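PDB 3VSN: occlusion-derived virus envelope protein E66 from Autographa californica nucleopolyhedrovirus, which cleaves non-sulfated chondroitin as a lyase of the viral envelope, is essential for oral infectivity and may digest the chondroitin sulfate barrier of the host midgut. Local coordinates for residues 432-435 with 441-444; 436-441 with 464-469. All blocks are in the same frame, centred on the assembly; numbering follows the deposited sequence.

Interaction 1: residues 432-435 with 441-444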
ATOM      1  N   ALA A 432     -18.794  10.933  -3.256  1.00 11.90           N
ATOM      2  CA  ALA A 432     -18.150  10.622  -4.523  1.00 12.12           C
ATOM      3  C   ALA A 432     -19.160  10.391  -5.636  1.00 12.27           C
ATOM      4  O   ALA A 432     -20.285   9.946  -5.387  1.00 11.91           O
ATOM      5  CB  ALA A 432     -17.246   9.411  -4.364  1.00 12.21           C
ATOM      6  N   LYS A 433     -18.753  10.726  -6.857  1.00 12.59           N
ATOM      7  CA  LYS A 433     -19.508  10.385  -8.057  1.00 13.15           C
ATOM      8  C   LYS A 433     -18.527  10.016  -9.168  1.00 13.32           C
ATOM      9  O   LYS A 433     -17.540  10.722  -9.398  1.00 13.24           O
ATOM     10  CB  LYS A 433     -20.433  11.530  -8.485  1.00 13.37           C
ATOM     11  CG  LYS A 433     -21.379  11.168  -9.626  1.00 13.91           C
ATOM     12  CD  LYS A 433     -22.320  12.311  -9.970  1.00 14.50           C
ATOM     13  CE  LYS A 433     -23.368  11.878 -10.988  1.00 14.82           C
ATOM     14  NZ  LYS A 433     -24.301  12.996 -11.312  1.00 15.56           N
ATOM     15  N   PHE A 434     -18.804   8.902  -9.840  1.00 13.52           N
ATOM     16  CA  PHE A 434     -17.900   8.346 -10.839  1.00 13.81           C
ATOM     17  C   PHE A 434     -18.604   8.201 -12.189  1.00 14.10           C
ATOM     18  O   PHE A 434     -19.426   7.295 -12.373  1.00 14.07           O
ATOM     19  CB  PHE A 434     -17.375   6.979 -10.380  1.00 13.82           C
ATOM     20  CG  PHE A 434     -16.910   6.943  -8.943  1.00 13.86           C
ATOM     21  CD1 PHE A 434     -15.616   7.327  -8.606  1.00 13.73           C
ATOM     22  CD2 PHE A 434     -17.757   6.491  -7.930  1.00 13.79           C
ATOM     23  CE1 PHE A 434     -15.177   7.275  -7.288  1.00 13.71           C
ATOM     24  CE2 PHE A 434     -17.326   6.439  -6.612  1.00 13.75           C
ATOM     25  CZ  PHE A 434     -16.033   6.829  -6.291  1.00 13.60           C
ATOM     26  N   ALA A 435     -18.278   9.092 -13.126  1.00 14.44           N
ATOM     27  CA  ALA A 435     -18.877   9.078 -14.465  1.00 14.86           C
ATOM     28  C   ALA A 435     -18.705   7.730 -15.174  1.00 15.32           C
ATOM     29  O   ALA A 435     -19.640   7.236 -15.804  1.00 15.39           O
ATOM     30  CB  ALA A 435     -18.316  10.208 -15.322  1.00 14.77           C
ATOM     31  N   GLN A 441     -22.900   7.245  -7.528  1.00 13.01           N
ATOM     32  CA  GLN A 441     -22.612   8.217  -6.485  1.00 12.79           C
ATOM     33  C   GLN A 441     -23.008   7.637  -5.136  1.00 12.62           C
ATOM     34  O   GLN A 441     -23.852   6.736  -5.065  1.00 12.50           O
ATOM     35  CB  GLN A 441     -23.356   9.531  -6.740  1.00 12.88           C
ATOM     36  CG  GLN A 441     -24.874   9.419  -6.680  1.00 13.16           C
ATOM     37  CD  GLN A 441     -25.555  10.767  -6.783  1.00 13.51           C
ATOM     38  OE1 GLN A 441     -25.519  11.563  -5.846  1.00 14.03           O
ATOM     39  NE2 GLN A 441     -26.180  11.028  -7.921  1.00 13.38           N
ATOM     40  N   PHE A 442     -22.385   8.140  -4.073  1.00 12.24           N
ATOM     41  CA  PHE A 442     -22.776   7.775  -2.715  1.00 11.99           C
ATOM     42  C   PHE A 442     -22.240   8.745  -1.674  1.00 11.94           C
ATOM     43  O   PHE A 442     -21.302   9.505  -1.932  1.00 11.88           O
ATOM     44  CB  PHE A 442     -22.364   6.328  -2.366  1.00 11.80           C
ATOM     45  CG  PHE A 442     -20.893   6.030  -2.554  1.00 11.73           C
ATOM     46  CD1 PHE A 442     -19.935   6.566  -1.696  1.00 11.68           C
ATOM     47  CD2 PHE A 442     -20.470   5.172  -3.570  1.00 11.80           C
ATOM     48  CE1 PHE A 442     -18.585   6.279  -1.864  1.00 11.72           C
ATOM     49  CE2 PHE A 442     -19.121   4.873  -3.736  1.00 11.74           C
ATOM     50  CZ  PHE A 442     -18.178   5.427  -2.883  1.00 11.76           C
ATOM     51  N   LYS A 443     -22.862   8.717  -0.501  1.00 11.78           N
ATOM     52  CA  LYS A 443     -22.243   9.235   0.709  1.00 11.73           C
ATOM     53  C   LYS A 443     -21.835   8.016   1.526  1.00 11.52           C
ATOM     54  O   LYS A 443     -22.639   7.110   1.735  1.00 11.37           O
ATOM     55  CB  LYS A 443     -23.220  10.115   1.489  1.00 11.94           C
ATOM     56  CG  LYS A 443     -23.589  11.428   0.801  1.00 12.42           C
ATOM     57  CD  LYS A 443     -22.761  12.594   1.324  1.00 12.72           C
ATOM     58  CE  LYS A 443     -23.012  13.884   0.549  1.00 12.92           C
ATOM     59  NZ  LYS A 443     -24.372  14.466   0.736  1.00 13.13           N
ATOM     60  N   SER A 444     -20.577   7.985   1.959  1.00 11.33           N
ATOM     61  CA  SER A 444     -20.029   6.821   2.649  1.00 11.27           C
ATOM     62  C   SER A 444     -19.497   7.228   4.014  1.00 11.18           C
ATOM     63  O   SER A 444     -18.691   8.155   4.116  1.00 10.98           O
ATOM     64  CB  SER A 444     -18.915   6.182   1.810  1.00 11.28           C
ATOM     65  OG  SER A 444     -18.261   5.143   2.521  1.00 11.43           O
TER

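Interaction 2: residues 436-441 with 464-469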
ATOM      1  N   GLU A 436     -17.522   7.132 -15.038  1.00 15.58           N
ATOM      2  CA  GLU A 436     -17.180   5.900 -15.758  1.00 15.85           C
ATOM      3  C   GLU A 436     -17.779   4.630 -15.145  1.00 15.86           C
ATOM      4  O   GLU A 436     -17.708   3.556 -15.743  1.00 15.83           O
ATOM      5  CB  GLU A 436     -15.657   5.759 -15.895  1.00 16.48           C
ATOM      6  CG  GLU A 436     -14.976   6.868 -16.692  1.00 16.88           C
ATOM      7  CD  GLU A 436     -14.728   8.140 -15.889  1.00 17.41           C
ATOM      8  OE1 GLU A 436     -14.925   8.144 -14.653  1.00 17.30           O
ATOM      9  OE2 GLU A 436     -14.331   9.149 -16.500  1.00 18.20           O
ATOM     10  N   MET A 437     -18.357   4.748 -13.952  1.00 15.67           N
ATOM     11  CA  MET A 437     -19.068   3.625 -13.341  1.00 15.65           C
ATOM     12  C   MET A 437     -20.572   3.879 -13.345  1.00 15.49           C
ATOM     13  O   MET A 437     -21.247   3.710 -12.323  1.00 15.01           O
ATOM     14  CB  MET A 437     -18.545   3.332 -11.926  1.00 15.88           C
ATOM     15  CG  MET A 437     -17.136   2.749 -11.915  1.00 16.36           C
ATOM     16  SD  MET A 437     -16.615   2.008 -10.350  1.00 17.08           S
ATOM     17  CE  MET A 437     -16.468   3.460  -9.314  1.00 16.35           C
ATOM     18  N   ASN A 438     -21.086   4.286 -14.509  1.00 15.29           N
ATOM     19  CA  ASN A 438     -22.521   4.497 -14.707  1.00 15.37           C
ATOM     20  C   ASN A 438     -23.085   5.620 -13.819  1.00 15.04           C
ATOM     21  O   ASN A 438     -24.226   5.545 -13.347  1.00 14.92           O
ATOM     22  CB  ASN A 438     -23.262   3.168 -14.481  1.00 15.78           C
ATOM     23  CG  ASN A 438     -24.720   3.227 -14.873  1.00 16.18           C
ATOM     24  OD1 ASN A 438     -25.087   3.882 -15.845  1.00 16.75           O
ATOM     25  ND2 ASN A 438     -25.565   2.534 -14.113  1.00 16.16           N
ATOM     26  N   ASN A 439     -22.278   6.660 -13.602  1.00 14.77           N
ATOM     27  CA  ASN A 439     -22.629   7.781 -12.712  1.00 14.73           C
ATOM     28  C   ASN A 439     -22.942   7.362 -11.272  1.00 14.32           C
ATOM     29  O   ASN A 439     -23.726   8.025 -10.583  1.00 14.14           O
ATOM     30  CB  ASN A 439     -23.770   8.639 -13.293  1.00 15.49           C
ATOM     31  CG  ASN A 439     -23.278   9.709 -14.258  1.00 16.43           C
ATOM     32  OD1 ASN A 439     -24.030  10.174 -15.115  1.00 17.60           O
ATOM     33  ND2 ASN A 439     -22.023  10.114 -14.115  1.00 16.19           N
ATOM     34  N   LEU A 440     -22.334   6.261 -10.826  1.00 13.78           N
ATOM     35  CA  LEU A 440     -22.433   5.839  -9.429  1.00 13.48           C
ATOM     36  C   LEU A 440     -22.043   6.980  -8.506  1.00 13.30           C
ATOM     37  O   LEU A 440     -20.996   7.612  -8.686  1.00 13.63           O
ATOM     38  CB  LEU A 440     -21.546   4.620  -9.144  1.00 13.53           C
ATOM     39  CG  LEU A 440     -21.445   4.157  -7.681  1.00 13.58           C
ATOM     40  CD1 LEU A 440     -22.733   3.489  -7.209  1.00 13.68           C
ATOM     41  CD2 LEU A 440     -20.256   3.228  -7.509  1.00 13.58           C
ATOM     42  N   GLN A 441     -22.900   7.245  -7.528  1.00 13.01           N
ATOM     43  CA  GLN A 441     -22.612   8.217  -6.485  1.00 12.79           C
ATOM     44  C   GLN A 441     -23.008   7.637  -5.136  1.00 12.62           C
ATOM     45  O   GLN A 441     -23.852   6.736  -5.065  1.00 12.50           O
ATOM     46  CB  GLN A 441     -23.356   9.531  -6.740  1.00 12.88           C
ATOM     47  CG  GLN A 441     -24.874   9.419  -6.680  1.00 13.16           C
ATOM     48  CD  GLN A 441     -25.555  10.767  -6.783  1.00 13.51           C
ATOM     49  OE1 GLN A 441     -25.519  11.563  -5.846  1.00 14.03           O
ATOM     50  NE2 GLN A 441     -26.180  11.028  -7.921  1.00 13.38           N
ATOM     51  N   PRO A 464     -30.279   7.300 -13.937  1.00 16.19           N
ATOM     52  CA  PRO A 464     -31.639   6.760 -13.996  1.00 16.34           C
ATOM     53  C   PRO A 464     -31.851   5.839 -15.199  1.00 16.69           C
ATOM     54  O   PRO A 464     -31.303   6.095 -16.274  1.00 16.61           O
ATOM     55  CB  PRO A 464     -32.504   8.016 -14.124  1.00 16.30           C
ATOM     56  CG  PRO A 464     -31.713   9.071 -13.420  1.00 16.25           C
ATOM     57  CD  PRO A 464     -30.277   8.765 -13.748  1.00 16.13           C
ATOM     58  N   ASN A 465     -32.617   4.765 -14.991  1.00 17.11           N
ATOM     59  CA  ASN A 465     -33.044   3.843 -16.060  1.00 17.89           C
ATOM     60  C   ASN A 465     -31.925   3.053 -16.739  1.00 17.76           C
ATOM     61  O   ASN A 465     -32.075   2.607 -17.880  1.00 18.17           O
ATOM     62  CB  ASN A 465     -33.905   4.581 -17.099  1.00 18.90           C
ATOM     63  CG  ASN A 465     -35.092   5.278 -16.469  1.00 19.97           C
ATOM     64  OD1 ASN A 465     -35.825   4.679 -15.678  1.00 20.73           O
ATOM     65  ND2 ASN A 465     -35.275   6.553 -16.796  1.00 20.39           N
ATOM     66  N   SER A 466     -30.827   2.844 -16.015  1.00 17.36           N
ATOM     67  CA  SER A 466     -29.602   2.283 -16.587  1.00 17.11           C
ATOM     68  C   SER A 466     -29.318   0.830 -16.202  1.00 17.12           C
ATOM     69  O   SER A 466     -28.388   0.221 -16.739  1.00 16.99           O
ATOM     70  CB  SER A 466     -28.408   3.139 -16.165  1.00 16.88           C
ATOM     71  OG  SER A 466     -28.249   3.096 -14.755  1.00 16.57           O
ATOM     72  N   LEU A 467     -30.097   0.276 -15.278  1.00 17.06           N
ATOM     73  CA  LEU A 467     -29.762  -1.037 -14.715  1.00 17.50           C
ATOM     74  C   LEU A 467     -30.526  -2.228 -15.299  1.00 18.17           C
ATOM     75  O   LEU A 467     -30.360  -3.353 -14.825  1.00 18.21           O
ATOM     76  CB  LEU A 467     -29.883  -1.024 -13.184  1.00 17.05           C
ATOM     77  CG  LEU A 467     -28.949  -0.071 -12.434  1.00 16.93           C
ATOM     78  CD1 LEU A 467     -29.240  -0.120 -10.942  1.00 16.68           C
ATOM     79  CD2 LEU A 467     -27.484  -0.381 -12.717  1.00 16.93           C
ATOM     80  N   ASN A 468     -31.345  -1.990 -16.326  1.00 18.98           N
ATOM     81  CA  ASN A 468     -32.111  -3.067 -16.967  1.00 19.88           C
ATOM     82  C   ASN A 468     -32.889  -3.896 -15.931  1.00 20.05           C
ATOM     83  O   ASN A 468     -32.802  -5.128 -15.900  1.00 20.19           O
ATOM     84  CB  ASN A 468     -31.180  -3.955 -17.814  1.00 20.45           C
ATOM     85  CG  ASN A 468     -31.934  -4.940 -18.694  1.00 21.28           C
ATOM     86  OD1 ASN A 468     -33.064  -4.689 -19.107  1.00 22.22           O
ATOM     87  ND2 ASN A 468     -31.306  -6.072 -18.980  1.00 21.79           N
ATOM     88  N   ASN A 469     -33.619  -3.189 -15.068  1.00 20.21           N
ATOM     89  CA  ASN A 469     -34.448  -3.781 -14.007  1.00 20.59           C
ATOM     90  C   ASN A 469     -33.721  -4.780 -13.099  1.00 20.16           C
ATOM     91  O   ASN A 469     -34.313  -5.747 -12.621  1.00 19.98           O
ATOM     92  CB  ASN A 469     -35.732  -4.393 -14.591  1.00 22.07           C
ATOM     93  CG  ASN A 469     -36.511  -3.408 -15.445  1.00 23.43           C
ATOM     94  OD1 ASN A 469     -36.755  -3.658 -16.627  1.00 24.98           O
ATOM     95  ND2 ASN A 469     -36.888  -2.275 -14.858  1.00 24.03           N
TER

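Interaction 1: residues 432-435 with 441-444
Ala432 and Phe442 face each other as an antiparallel hydrogen-bonded pair where strands 426-434 and 440-449 approach the end of their hairpin. Ala432 N donates to Phe442 O at 3.2 Å. Phe442 N returns a bond of 3.1 Å to Ala432 O, and the same oxygen receives a CA-H...O contact from Gln441 CA, also at 3.1 Å. One register step on, Lys433 and Gln441 form a non-hydrogen-bonded pair. The side chain of Gln441 starts close to the partner strand: its CB lies 3.4 Å from Ala432 O and 3.9 Å from Lys433 CG. CG then stands between the backbone N and the carbonyl carbon (chi1 65°), and beyond CB the extended chain rises off the sheet on the side of Lys433, so that CB makes the contact and the amide stands away from the partner strand. On the other face Phe442 CE2 comes to 3.7 Å from CE2 of Phe434, at the edge of the Phe434 ring. The two rings meet obliquely, with planes at 52°, and Ala432 CB adds an apolar touch on Phe442. Helix 359-364 packs on both phenylalanines, through Thr363 and Met364. The chemistry therefore divides by face: apolar and buried on the side of the rings, aliphatic stems with polar ends on the side of Lys433 and Gln441, with paired backbone amides between.

Interaction 2: residues 436-441 with 464-469
A type I' beta turn from Met437 to Leu440 forms the second part of the connection between strands 426-434 and 440-449, and its second residue, Asn438, reaches from it to the loop that follows strand 452-461. The turn is closed by Leu440 N donating to Met437 O over 3.2 Å. Across the contact Asn438 ND2 donates to Ser466 OG at 2.8 Å, with an N-H...O angle of 162°, and the hydroxyl oxygen lies only 8° out of the plane of the amide. With CG of Asn438 anti to the backbone N (chi1 -171°), the amide extends from the turn toward 464-469. Its OD1 comes to 3.4 Å from Ser466 CB, so both ends of the amide lie close to the serine side chain. Left-handed backbone angles at Asn438 and Asn439 are those expected at the two central positions of a type I' turn, which here ends a five-residue connection, 435-439, between the two strands. These are neighbours in an antiparallel sheet, and the contact links its hairpin end to a loop leading toward strand 472-480 of a different sheet. Ser466 OG also bonds Glu463 O, while Asn438 ND2 has a second acceptor in Gln392 OE1; each polar atom thus has two partners, which would limit rotation of the amide and the hydroxyl. Leu467 supplies the apolar border: its CD2 lies 3.8 Å from Asn438 ND2, and the Leu467 side chain also packs on Phe542 and Met545 of helix 542-546.

In the fold
Both interactions draw on the hairpin of strands 426-434 and 440-449; their ranges overlap at Gln441, which makes contact only in interaction 1. Interaction 1 is internal to the hairpin, joins neighbouring strands and is largely buried; interaction 2 sits at the turn, farther from the centre of the chain and only partly buried, and reaches the loop after strand 452-461. Their centres are about 12 Å apart, and the backbone connects them through a probable hydrogen bond of 2.8 Å from Phe434 N to Leu440 O. The chemistry follows the location: repeated main-chain pairing backed by apolar packing buries 265 Å² in interaction 1, whereas interaction 2 buries 100 Å² around one side-chain hydrogen bond.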